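Local coordinates for protein glycosyl hydrolase (Rhizobium leguminosarum bv. trifolii, PDB 5NDX) that probably hydrolyses O-glycosyl bonds, as a family 39 glycoside hydrolase and bacterial orthologue of human alpha-L-iduronidase, at residues 104-113 with 151-162; 191-199 with 211-219. The protein carries 2 engineered substitutions. All coordinates share one frame; numbering follows the deposited sequence.

Interaction 1 of 2, residues 104-113 with 151-162; sequences FTDYEDMDQV and WWTYGIKGYTNY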
loop_
_atom_site.group_PDB
_atom_site.type_symbol
_atom_site.label_atom_id
_atom_site.label_comp_id
_atom_site.label_asym_id
_atom_site.label_seq_id
_atom_site.Cartn_x
_atom_site.Cartn_y
_atom_site.Cartn_z
ATOM N N PHE A 104 15.846 -11.563 25.895
ATOM C CA PHE A 104 16.647 -12.396 25.006
ATOM C C PHE A 104 18.015 -11.738 24.820
ATOM O O PHE A 104 18.094 -10.575 24.480
ATOM C CB PHE A 104 15.884 -12.665 23.700
ATOM C CG PHE A 104 14.664 -13.531 23.909
ATOM C CD1 PHE A 104 13.458 -12.970 24.330
ATOM C CD2 PHE A 104 14.742 -14.893 23.765
ATOM C CE1 PHE A 104 12.347 -13.763 24.586
ATOM C CE2 PHE A 104 13.636 -15.702 24.024
ATOM C CZ PHE A 104 12.437 -15.140 24.429
ATOM N N THR A 105 19.085 -12.454 25.161
ATOM C CA THR A 105 20.472 -11.940 25.065
ATOM C C THR A 105 21.466 -12.829 24.301
ATOM O O THR A 105 22.554 -12.384 24.005
ATOM C CB THR A 105 21.014 -11.727 26.482
ATOM O OG1 THR A 105 20.845 -12.943 27.224
ATOM C CG2 THR A 105 20.240 -10.601 27.182
ATOM N N ASP A 106 21.065 -14.034 23.898
ATOM C CA ASP A 106 21.993 -15.029 23.367
ATOM C C ASP A 106 21.251 -16.177 22.692
ATOM O O ASP A 106 20.719 -17.064 23.365
ATOM C CB ASP A 106 22.899 -15.585 24.490
ATOM C CG ASP A 106 24.019 -16.503 23.971
ATOM O OD1 ASP A 106 24.292 -16.540 22.743
ATOM O OD2 ASP A 106 24.644 -17.177 24.826
ATOM N N TYR A 107 21.252 -16.177 21.358
ATOM C CA TYR A 107 20.512 -17.202 20.596
ATOM C C TYR A 107 21.295 -18.499 20.406
ATOM O O TYR A 107 20.777 -19.448 19.826
ATOM C CB TYR A 107 19.982 -16.625 19.261
ATOM C CG TYR A 107 18.736 -15.776 19.460
ATOM C CD1 TYR A 107 17.490 -16.373 19.646
ATOM C CD2 TYR A 107 18.803 -14.385 19.498
ATOM C CE1 TYR A 107 16.354 -15.610 19.848
ATOM C CE2 TYR A 107 17.665 -13.613 19.684
ATOM C CZ TYR A 107 16.446 -14.239 19.863
ATOM O OH TYR A 107 15.311 -13.504 20.063
ATOM N N GLU A 108 22.522 -18.547 20.936
ATOM C CA GLU A 108 23.292 -19.794 21.048
ATOM C C GLU A 108 23.006 -20.527 22.348
ATOM O O GLU A 108 23.251 -21.721 22.446
ATOM C CB GLU A 108 24.772 -19.511 20.911
ATOM C CG GLU A 108 25.064 -18.776 19.615
ATOM C CD GLU A 108 26.512 -18.851 19.210
ATOM O OE1 GLU A 108 26.960 -19.972 18.923
ATOM O OE2 GLU A 108 27.182 -17.796 19.150
ATOM N N ASP A 109 22.468 -19.815 23.333
ATOM C CA ASP A 109 21.982 -20.433 24.544
ATOM C C ASP A 109 20.670 -21.152 24.237
ATOM O O ASP A 109 19.648 -20.508 24.040
ATOM C CB ASP A 109 21.791 -19.347 25.607
ATOM C CG ASP A 109 21.254 -19.879 26.918
ATOM O OD1 ASP A 109 20.560 -20.915 26.956
ATOM O OD2 ASP A 109 21.504 -19.211 27.934
ATOM N N MET A 110 20.691 -22.478 24.254
ATOM C CA MET A 110 19.524 -23.271 23.886
ATOM C C MET A 110 18.289 -23.160 24.806
ATOM O O MET A 110 17.180 -23.552 24.398
ATOM C CB MET A 110 19.908 -24.751 23.700
ATOM C CG MET A 110 20.774 -24.993 22.470
ATOM S SD MET A 110 19.975 -24.628 20.879
ATOM C CE MET A 110 18.647 -25.834 20.897
ATOM N N ASP A 111 18.454 -22.657 26.031
ATOM C CA ASP A 111 17.271 -22.380 26.859
ATOM C C ASP A 111 16.521 -21.150 26.357
ATOM O O ASP A 111 15.304 -21.100 26.425
ATOM C CB ASP A 111 17.623 -22.212 28.333
ATOM C CG ASP A 111 17.983 -23.537 29.005
ATOM O OD1 ASP A 111 17.341 -24.584 28.741
ATOM O OD2 ASP A 111 18.931 -23.513 29.798
ATOM N N GLN A 112 17.263 -20.167 25.888
ATOM C CA GLN A 112 16.678 -18.992 25.265
ATOM C C GLN A 112 16.025 -19.328 23.918
ATOM O O GLN A 112 14.904 -18.903 23.653
ATOM C CB GLN A 112 17.719 -17.921 25.095
ATOM C CG GLN A 112 18.333 -17.503 26.430
ATOM C CD GLN A 112 19.030 -16.187 26.320
ATOM O OE1 GLN A 112 19.927 -15.852 27.087
ATOM N NE2 GLN A 112 18.633 -15.437 25.345
ATOM N N VAL A 113 16.711 -20.135 23.112
ATOM C CA VAL A 113 16.173 -20.628 21.846
ATOM C C VAL A 113 14.822 -21.268 22.077
ATOM O O VAL A 113 13.869 -20.969 21.342
ATOM C CB VAL A 113 17.136 -21.611 21.135
ATOM C CG1 VAL A 113 16.504 -22.261 19.906
ATOM C CG2 VAL A 113 18.408 -20.879 20.723
ATOM N N TRP A 151 22.176 -6.606 13.787
ATOM C CA TRP A 151 21.654 -7.851 14.428
ATOM C C TRP A 151 22.424 -8.074 15.709
ATOM O O TRP A 151 23.474 -8.732 15.700
ATOM C CB TRP A 151 21.775 -9.056 13.468
ATOM C CG TRP A 151 21.662 -10.526 13.962
ATOM C CD1 TRP A 151 22.643 -11.475 13.845
ATOM C CD2 TRP A 151 20.522 -11.214 14.557
ATOM N NE1 TRP A 151 22.210 -12.680 14.352
ATOM C CE2 TRP A 151 20.921 -12.553 14.796
ATOM C CE3 TRP A 151 19.225 -10.828 14.929
ATOM C CZ2 TRP A 151 20.068 -13.510 15.401
ATOM C CZ3 TRP A 151 18.369 -11.801 15.537
ATOM C CH2 TRP A 151 18.804 -13.111 15.757
ATOM N N TRP A 152 21.855 -7.504 16.789
ATOM C CA TRP A 152 22.472 -7.288 18.133
ATOM C C TRP A 152 23.902 -7.793 18.310
ATOM O O TRP A 152 24.805 -7.019 18.581
ATOM C CB TRP A 152 21.549 -7.822 19.260
ATOM C CG TRP A 152 20.916 -6.753 20.159
ATOM C CD1 TRP A 152 21.557 -5.704 20.771
ATOM C CD2 TRP A 152 19.535 -6.672 20.570
ATOM N NE1 TRP A 152 20.660 -4.968 21.513
ATOM C CE2 TRP A 152 19.415 -5.538 21.412
ATOM C CE3 TRP A 152 18.385 -7.439 20.301
ATOM C CZ2 TRP A 152 18.191 -5.156 21.992
ATOM C CZ3 TRP A 152 17.176 -7.065 20.880
ATOM C CH2 TRP A 152 17.088 -5.929 21.714
ATOM N N THR A 153 24.074 -9.099 18.179
ATOM C CA THR A 153 25.372 -9.705 17.879
ATOM C C THR A 153 24.998 -11.076 17.321
ATOM O O THR A 153 24.979 -11.270 16.099
ATOM C CB THR A 153 26.332 -9.808 19.118
ATOM O OG1 THR A 153 25.572 -9.754 20.337
ATOM C CG2 THR A 153 27.427 -8.692 19.136
ATOM N N TYR A 154 24.654 -11.979 18.251
ATOM C CA TYR A 154 24.180 -13.362 18.053
ATOM C C TYR A 154 24.891 -14.247 17.011
ATOM O O TYR A 154 25.064 -15.449 17.259
ATOM C CB TYR A 154 22.668 -13.388 17.854
ATOM C CG TYR A 154 21.871 -12.459 18.770
ATOM C CD1 TYR A 154 22.128 -12.390 20.143
ATOM C CD2 TYR A 154 20.820 -11.669 18.259
ATOM C CE1 TYR A 154 21.387 -11.544 20.965
ATOM C CE2 TYR A 154 20.065 -10.837 19.076
ATOM C CZ TYR A 154 20.354 -10.775 20.426
ATOM O OH TYR A 154 19.613 -9.952 21.237
ATOM N N GLY A 155 25.273 -13.682 15.862
ATOM C CA GLY A 155 26.090 -14.376 14.862
ATOM C C GLY A 155 25.241 -15.198 13.908
ATOM O O GLY A 155 24.010 -15.276 14.055
ATOM N N ILE A 156 25.910 -15.810 12.933
ATOM C CA ILE A 156 25.266 -16.676 11.957
ATOM C C ILE A 156 24.551 -17.820 12.670
ATOM O O ILE A 156 23.428 -18.156 12.310
ATOM C CB ILE A 156 26.263 -17.309 10.950
ATOM C CG1 ILE A 156 27.076 -16.241 10.190
ATOM C CG2 ILE A 156 25.542 -18.230 9.965
ATOM C CD1 ILE A 156 26.271 -15.127 9.575
ATOM N N LYS A 157 25.193 -18.401 13.671
ATOM C CA LYS A 157 24.645 -19.573 14.343
ATOM C C LYS A 157 23.437 -19.184 15.182
ATOM O O LYS A 157 22.451 -19.888 15.177
ATOM C CB LYS A 157 25.690 -20.274 15.238
ATOM C CG LYS A 157 25.639 -21.803 15.177
ATOM C CD LYS A 157 26.547 -22.353 14.057
ATOM C CE LYS A 157 26.771 -23.869 14.137
ATOM N NZ LYS A 157 25.548 -24.630 13.738
ATOM N N GLY A 158 23.553 -18.077 15.918
ATOM C CA GLY A 158 22.430 -17.489 16.649
ATOM C C GLY A 158 21.202 -17.297 15.746
ATOM O O GLY A 158 20.114 -17.720 16.112
ATOM N N TYR A 159 21.437 -16.724 14.558
ATOM C CA TYR A 159 20.403 -16.421 13.560
ATOM C C TYR A 159 19.708 -17.683 13.103
ATOM O O TYR A 159 18.487 -17.768 13.099
ATOM C CB TYR A 159 20.973 -15.683 12.329
ATOM C CG TYR A 159 19.854 -15.166 11.429
ATOM C CD1 TYR A 159 19.145 -14.012 11.766
ATOM C CD2 TYR A 159 19.438 -15.876 10.303
ATOM C CE1 TYR A 159 18.081 -13.562 10.989
ATOM C CE2 TYR A 159 18.381 -15.418 9.518
ATOM C CZ TYR A 159 17.710 -14.268 9.877
ATOM O OH TYR A 159 16.674 -13.809 9.133
ATOM N N THR A 160 20.515 -18.671 12.765
ATOM C CA THR A 160 20.032 -19.934 12.265
ATOM C C THR A 160 19.243 -20.724 13.340
ATOM O O THR A 160 18.275 -21.421 13.032
ATOM C CB THR A 160 21.234 -20.662 11.613
ATOM O OG1 THR A 160 20.819 -21.304 10.418
ATOM C CG2 THR A 160 21.924 -21.632 12.535
ATOM N N ASN A 161 19.624 -20.588 14.610
ATOM C CA ASN A 161 18.860 -21.178 15.734
ATOM C C ASN A 161 17.539 -20.429 15.981
ATOM O O ASN A 161 16.538 -21.021 16.359
ATOM C CB ASN A 161 19.631 -21.066 17.060
ATOM C CG ASN A 161 20.876 -21.927 17.131
ATOM O OD1 ASN A 161 21.072 -22.892 16.384
ATOM N ND2 ASN A 161 21.712 -21.585 18.083
ATOM N N TYR A 162 17.622 -19.109 15.897
ATOM C CA TYR A 162 16.449 -18.226 15.924
ATOM C C TYR A 162 15.407 -18.632 14.860
ATOM O O TYR A 162 14.218 -18.776 15.187
ATOM C CB TYR A 162 16.900 -16.761 15.815
ATOM C CG TYR A 162 15.837 -15.826 15.282
ATOM C CD1 TYR A 162 14.815 -15.331 16.110
ATOM C CD2 TYR A 162 15.848 -15.448 13.956
ATOM C CE1 TYR A 162 13.838 -14.482 15.610
ATOM C CE2 TYR A 162 14.882 -14.607 13.446
ATOM C CZ TYR A 162 13.865 -14.151 14.272
ATOM O OH TYR A 162 12.936 -13.326 13.720
#

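Interaction 2 of 2, residues 191-199 with 211-219; sequences IFRALMAHC and PPRIDYISI. With 8U8 ((2~{R},3~{S},4~{S},5~{R},6~{S})-6-(4-methyl-2-oxidanylidene-chromen-7-yl)oxy-3,4,5-tris(oxidanyl)oxane-2-carboxylic acid), chain N.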
loop_
_atom_site.group_PDB
_atom_site.type_symbol
_atom_site.label_atom_id
_atom_site.label_comp_id
_atom_site.label_asym_id
_atom_site.label_seq_id
_atom_site.Cartn_x
_atom_site.Cartn_y
_atom_site.Cartn_z
ATOM N N ILE A 191 24.429 -13.375 6.154
ATOM C CA ILE A 191 23.209 -13.884 6.725
ATOM C C ILE A 191 22.306 -14.549 5.671
ATOM O O ILE A 191 21.742 -15.591 5.917
ATOM C CB ILE A 191 22.412 -12.773 7.441
ATOM C CG1 ILE A 191 23.080 -12.411 8.772
ATOM C CG2 ILE A 191 20.989 -13.252 7.761
ATOM C CD1 ILE A 191 22.908 -13.483 9.866
ATOM N N PHE A 192 22.158 -13.919 4.512
ATOM C CA PHE A 192 21.289 -14.453 3.485
ATOM C C PHE A 192 21.828 -15.798 3.034
ATOM O O PHE A 192 21.112 -16.762 3.042
ATOM C CB PHE A 192 21.114 -13.505 2.305
ATOM C CG PHE A 192 20.333 -14.107 1.176
ATOM C CD1 PHE A 192 20.978 -14.846 0.165
ATOM C CD2 PHE A 192 18.958 -13.931 1.092
ATOM C CE1 PHE A 192 20.249 -15.429 -0.876
ATOM C CE2 PHE A 192 18.228 -14.520 0.067
ATOM C CZ PHE A 192 18.863 -15.266 -0.922
ATOM N N ARG A 193 23.093 -15.833 2.649
ATOM C CA ARG A 193 23.719 -17.075 2.171
ATOM C C ARG A 193 23.666 -18.157 3.206
ATOM O O ARG A 193 23.351 -19.305 2.883
ATOM C CB ARG A 193 25.155 -16.832 1.728
ATOM C CG ARG A 193 25.200 -16.036 0.439
ATOM C CD ARG A 193 26.599 -15.949 -0.175
ATOM N NE ARG A 193 27.236 -14.718 0.251
ATOM C CZ ARG A 193 28.243 -14.583 1.116
ATOM N NH1 ARG A 193 28.683 -13.360 1.403
ATOM N NH2 ARG A 193 28.825 -15.622 1.695
ATOM N N ALA A 194 23.902 -17.775 4.453
ATOM C CA ALA A 194 23.835 -18.732 5.557
ATOM C C ALA A 194 22.453 -19.330 5.752
ATOM O O ALA A 194 22.327 -20.532 6.009
ATOM C CB ALA A 194 24.314 -18.080 6.844
ATOM N N LEU A 195 21.389 -18.534 5.621
ATOM C CA LEU A 195 20.054 -19.079 5.898
ATOM C C LEU A 195 19.646 -20.037 4.787
ATOM O O LEU A 195 18.999 -21.059 5.013
ATOM C CB LEU A 195 19.036 -17.962 6.062
ATOM C CG LEU A 195 17.682 -18.154 6.786
ATOM C CD1 LEU A 195 16.480 -18.029 5.866
ATOM C CD2 LEU A 195 17.550 -19.382 7.660
ATOM N N MET A 196 20.026 -19.683 3.572
ATOM C CA MET A 196 19.741 -20.509 2.422
ATOM C C MET A 196 20.457 -21.867 2.541
ATOM O O MET A 196 19.835 -22.896 2.293
ATOM C CB MET A 196 20.164 -19.775 1.141
ATOM C CG MET A 196 19.389 -18.456 0.889
ATOM S SD MET A 196 17.619 -18.441 1.289
ATOM C CE MET A 196 17.157 -19.107 -0.221
ATOM N N ALA A 197 21.746 -21.843 2.916
ATOM C CA ALA A 197 22.505 -23.080 3.192
ATOM C C ALA A 197 21.812 -23.892 4.287
ATOM O O ALA A 197 21.513 -25.069 4.100
ATOM C CB ALA A 197 23.953 -22.764 3.585
ATOM N N HIS A 198 21.489 -23.226 5.392
ATOM C CA HIS A 198 20.769 -23.879 6.488
ATOM C C HIS A 198 19.448 -24.501 6.101
ATOM O O HIS A 198 19.124 -25.600 6.558
ATOM C CB HIS A 198 20.555 -22.892 7.621
ATOM C CG HIS A 198 20.065 -23.519 8.878
ATOM N ND1 HIS A 198 18.789 -23.331 9.344
ATOM C CD2 HIS A 198 20.679 -24.334 9.773
ATOM C CE1 HIS A 198 18.628 -24.011 10.460
ATOM N NE2 HIS A 198 19.759 -24.629 10.746
ATOM N N CYS A 199 18.657 -23.811 5.284
ATOM C CA CYS A 199 17.340 -24.339 4.875
ATOM C C CYS A 199 17.430 -25.370 3.754
ATOM O O CYS A 199 16.502 -26.128 3.553
ATOM C CB CYS A 199 16.392 -23.190 4.451
ATOM S SG CYS A 199 15.859 -22.172 5.855
ATOM N N PRO A 211 16.340 -29.916 7.619
ATOM C CA PRO A 211 16.330 -28.454 7.714
ATOM C C PRO A 211 14.959 -27.912 8.113
ATOM O O PRO A 211 13.945 -28.520 7.785
ATOM C CB PRO A 211 16.707 -28.010 6.295
ATOM C CG PRO A 211 16.204 -29.114 5.429
ATOM C CD PRO A 211 16.309 -30.392 6.222
ATOM N N PRO A 212 14.922 -26.771 8.827
ATOM C CA PRO A 212 13.622 -26.120 9.046
ATOM C C PRO A 212 12.994 -25.691 7.711
ATOM O O PRO A 212 13.710 -25.405 6.746
ATOM C CB PRO A 212 13.990 -24.900 9.887
ATOM C CG PRO A 212 15.351 -24.559 9.417
ATOM C CD PRO A 212 16.032 -25.890 9.237
ATOM N N ARG A 213 11.676 -25.742 7.642
ATOM C CA ARG A 213 10.960 -25.369 6.425
ATOM C C ARG A 213 11.135 -23.869 6.114
ATOM O O ARG A 213 11.415 -23.052 7.014
ATOM C CB ARG A 213 9.479 -25.697 6.548
ATOM C CG ARG A 213 8.724 -24.896 7.607
ATOM C CD ARG A 213 7.244 -25.276 7.571
ATOM N NE ARG A 213 6.567 -24.790 8.778
ATOM C CZ ARG A 213 5.881 -23.642 8.890
ATOM N NH1 ARG A 213 5.730 -22.808 7.847
ATOM N NH2 ARG A 213 5.318 -23.330 10.060
ATOM N N ILE A 214 11.007 -23.546 4.835
ATOM C CA ILE A 214 10.950 -22.162 4.377
ATOM C C ILE A 214 9.928 -22.111 3.248
ATOM O O ILE A 214 10.019 -22.859 2.273
ATOM C CB ILE A 214 12.340 -21.606 3.990
ATOM C CG1 ILE A 214 12.228 -20.124 3.585
ATOM C CG2 ILE A 214 12.977 -22.412 2.870
ATOM C CD1 ILE A 214 13.560 -19.378 3.563
ATOM N N ASP A 215 8.917 -21.266 3.422
ATOM C CA ASP A 215 7.813 -21.179 2.481
ATOM C C ASP A 215 8.012 -20.067 1.466
ATOM O O ASP A 215 7.357 -20.074 0.459
ATOM C CB ASP A 215 6.530 -20.971 3.240
ATOM C CG ASP A 215 6.210 -22.157 4.165
ATOM O OD1 ASP A 215 6.184 -23.274 3.653
ATOM O OD2 ASP A 215 6.029 -21.985 5.381
ATOM N N TYR A 216 8.912 -19.125 1.733
ATOM C CA TYR A 216 9.208 -18.034 0.767
ATOM C C TYR A 216 10.543 -17.414 1.128
ATOM O O TYR A 216 10.970 -17.458 2.282
ATOM C CB TYR A 216 8.049 -16.986 0.715
ATOM C CG TYR A 216 7.905 -16.231 2.003
ATOM C CD1 TYR A 216 8.682 -15.120 2.257
ATOM C CD2 TYR A 216 7.053 -16.677 3.015
ATOM C CE1 TYR A 216 8.592 -14.426 3.472
ATOM C CE2 TYR A 216 6.964 -16.011 4.223
ATOM C CZ TYR A 216 7.730 -14.863 4.444
ATOM O OH TYR A 216 7.694 -14.169 5.648
ATOM N N ILE A 217 11.177 -16.798 0.139
ATOM C CA ILE A 217 12.416 -16.105 0.327
ATOM C C ILE A 217 12.192 -14.596 0.229
ATOM O O ILE A 217 11.691 -14.109 -0.781
ATOM C CB ILE A 217 13.435 -16.589 -0.721
ATOM C CG1 ILE A 217 13.728 -18.084 -0.489
ATOM C CG2 ILE A 217 14.725 -15.803 -0.598
ATOM C CD1 ILE A 217 14.316 -18.770 -1.688
ATOM N N SER A 218 12.593 -13.856 1.264
ATOM C CA SER A 218 12.399 -12.426 1.282
ATOM C C SER A 218 13.704 -11.659 1.394
ATOM O O SER A 218 14.584 -12.020 2.190
ATOM C CB SER A 218 11.446 -12.004 2.399
ATOM O OG SER A 218 11.955 -12.359 3.640
ATOM N N ILE A 219 13.792 -10.591 0.609
ATOM C CA ILE A 219 14.873 -9.620 0.656
ATOM C C ILE A 219 14.311 -8.202 0.543
ATOM O O ILE A 219 13.148 -8.059 0.148
ATOM C CB ILE A 219 15.848 -9.847 -0.516
ATOM C CG1 ILE A 219 15.147 -9.788 -1.858
ATOM C CG2 ILE A 219 16.529 -11.206 -0.376
ATOM C CD1 ILE A 219 16.110 -9.950 -3.022
HETATM C C15 8U8 N . 5.049 -13.005 2.250
HETATM C C13 8U8 N . 4.336 -13.688 1.262
HETATM C C14 8U8 N . 4.757 -14.944 0.843
HETATM C C16 8U8 N . 4.006 -15.656 -0.082
HETATM O O9 8U8 N . 4.420 -16.737 -0.481
HETATM O O8 8U8 N . 2.898 -15.104 -0.643
HETATM C C11 8U8 N . 2.446 -13.907 -0.212
HETATM C C10 8U8 N . 1.264 -13.486 -0.767
HETATM C C12 8U8 N . 3.149 -13.172 0.733
HETATM C C7 8U8 N . 2.602 -11.952 1.131
HETATM C C8 8U8 N . 1.409 -11.517 0.564
HETATM C C9 8U8 N . 0.720 -12.279 -0.382
HETATM O O2 8U8 N . -0.463 -11.810 -0.896
HETATM C C5 8U8 N . -1.390 -12.752 -1.497
HETATM O O1 8U8 N . -0.914 -12.792 -2.854
HETATM C C1 8U8 N . -1.685 -13.534 -3.827
HETATM C C6 8U8 N . -1.712 -15.068 -3.494
HETATM O O7 8U8 N . -0.783 -15.556 -2.819
HETATM O O6 8U8 N . -2.707 -15.703 -3.875
HETATM C C2 8U8 N . -3.081 -12.916 -3.823
HETATM O O5 8U8 N . -3.968 -13.553 -4.793
HETATM C C3 8U8 N . -3.687 -12.985 -2.402
HETATM O O4 8U8 N . -4.926 -12.328 -2.435
HETATM C C4 8U8 N . -2.786 -12.240 -1.415
HETATM O O3 8U8 N . -3.255 -12.371 -0.072
HETATM O O HOH W 1 13.886 -26.097 4.301
#

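Interaction 1 of 2, residues 104-113 with 151-162
Y107 sits at the middle of an aromatic cluster with W151, Y154 and Y162, where the loop leading into helix 110-131 packs on the start of helix 155-171. Its ring meets Y154 in a T-shaped stack: CD2 of Y107 lies over the centre of the Y154 face, 3.6 Å from CD2 of that residue, with the planes at 85°. Y162 comes from another direction, laying its CB over one face of the Y107 ring, 3.9 Å from CD1 of Y107, and turning its ring edge to the same face. W151 is nearly parallel to Y107 but slid aside, so the rings barely overlap; CH2 of W151 stays 4.0 Å from CD2 of Y107. The indole is itself held between Y154 CD2 on one face and Y159 CD1 on the other, while W151 NE1 donates to G155 O.

Y107 and G158 bring the backbones closest, CA to CA 4.4 Å, as a glycine permits: a CB on G158 would sit only 3.5 Å from Y107 CB. CG of Y107 is anti to its own carbonyl carbon (chi1 -78°), which sends the ring into the cluster. N161 ND2 reaches Y107 O at 2.9 Å in a nearly straight bond (168°), with Y107 O lying in the amide plane of N161; V113 CG2 packs on N161 CB.

The loop is shaped by a type I turn from D106 to D109 and an Asx turn in which D106 OD1 accepts from E108 N, and D109 then caps the helix through D111 N. The Y162 hydroxyl continues past the cluster to L96 O and T144 N. Two successive beta-alpha loops of the TIM barrel, those following strands 91-95 and 140-142, are thus packed together, as expected for neighbours in this fold.

Interaction 2 of 2, residues 191-199 with 211-219
F192, L195, M196 and C199 of helix 190-200 meet I214, I217 and I219 without a direct hydrogen bond. F192 comes in across I217, whose CG2 meets the ring edge at CE2 (3.8 Å), and CE2 also touches I219 CG2. L195 CD1 and I214 CD1 meet tip to tip. M196 curls over I217, and the 3.2 Å between its CE and I217 CD1 is so tight that the methyl position is doubtful. Further along, C199 CB rests on I214 CG2, H198 CE1 on P212 CD, and a water donates to C199 O and P212 O.

This is the helix-to-strand half of a TIM-barrel beta-alpha-beta unit: helix segment 191-199 runs antiparallel to strand 216-219, their axes 11.0 Å apart at closest approach. With its CG between backbone N and carbonyl carbon (chi1 66°), Y216 turns one ring face to the coumarin of 8U8, which arrives nearly edge-on: methyl C15 stands 3.9 Å above the ring centre and C14 lies 3.6 Å from Y216 CG. With an alanine here, that coumarin rim would probably lose its aromatic contact and F141 O its hydroxyl partner. Preceding the strand, R213 forms salt bridges with D215 and D171; D215 OD2 also accepts from M179 N.

Overall arrangement
Interaction 1 and interaction 2 follow one another along the chain, their centres 16 Å apart, and they touch where helix 155-171 lies beside helix 190-200. I156 CG2 packs 3.4 Å from A194 CB, and Y159 CE2 lies 3.8 Å from I191 CG2. Both approach the predicted proton donor position, which carries the changed residue Q146: its side chain is about 7 Å from that of W151 and about 10 Å from that of I219. Two 8U8 molecules are bound. Interaction 2 touches one directly through Y216, a ligand that K54 and R23 also hold, whereas the side chains of W151 and I219 each stay about 11 Å from the other.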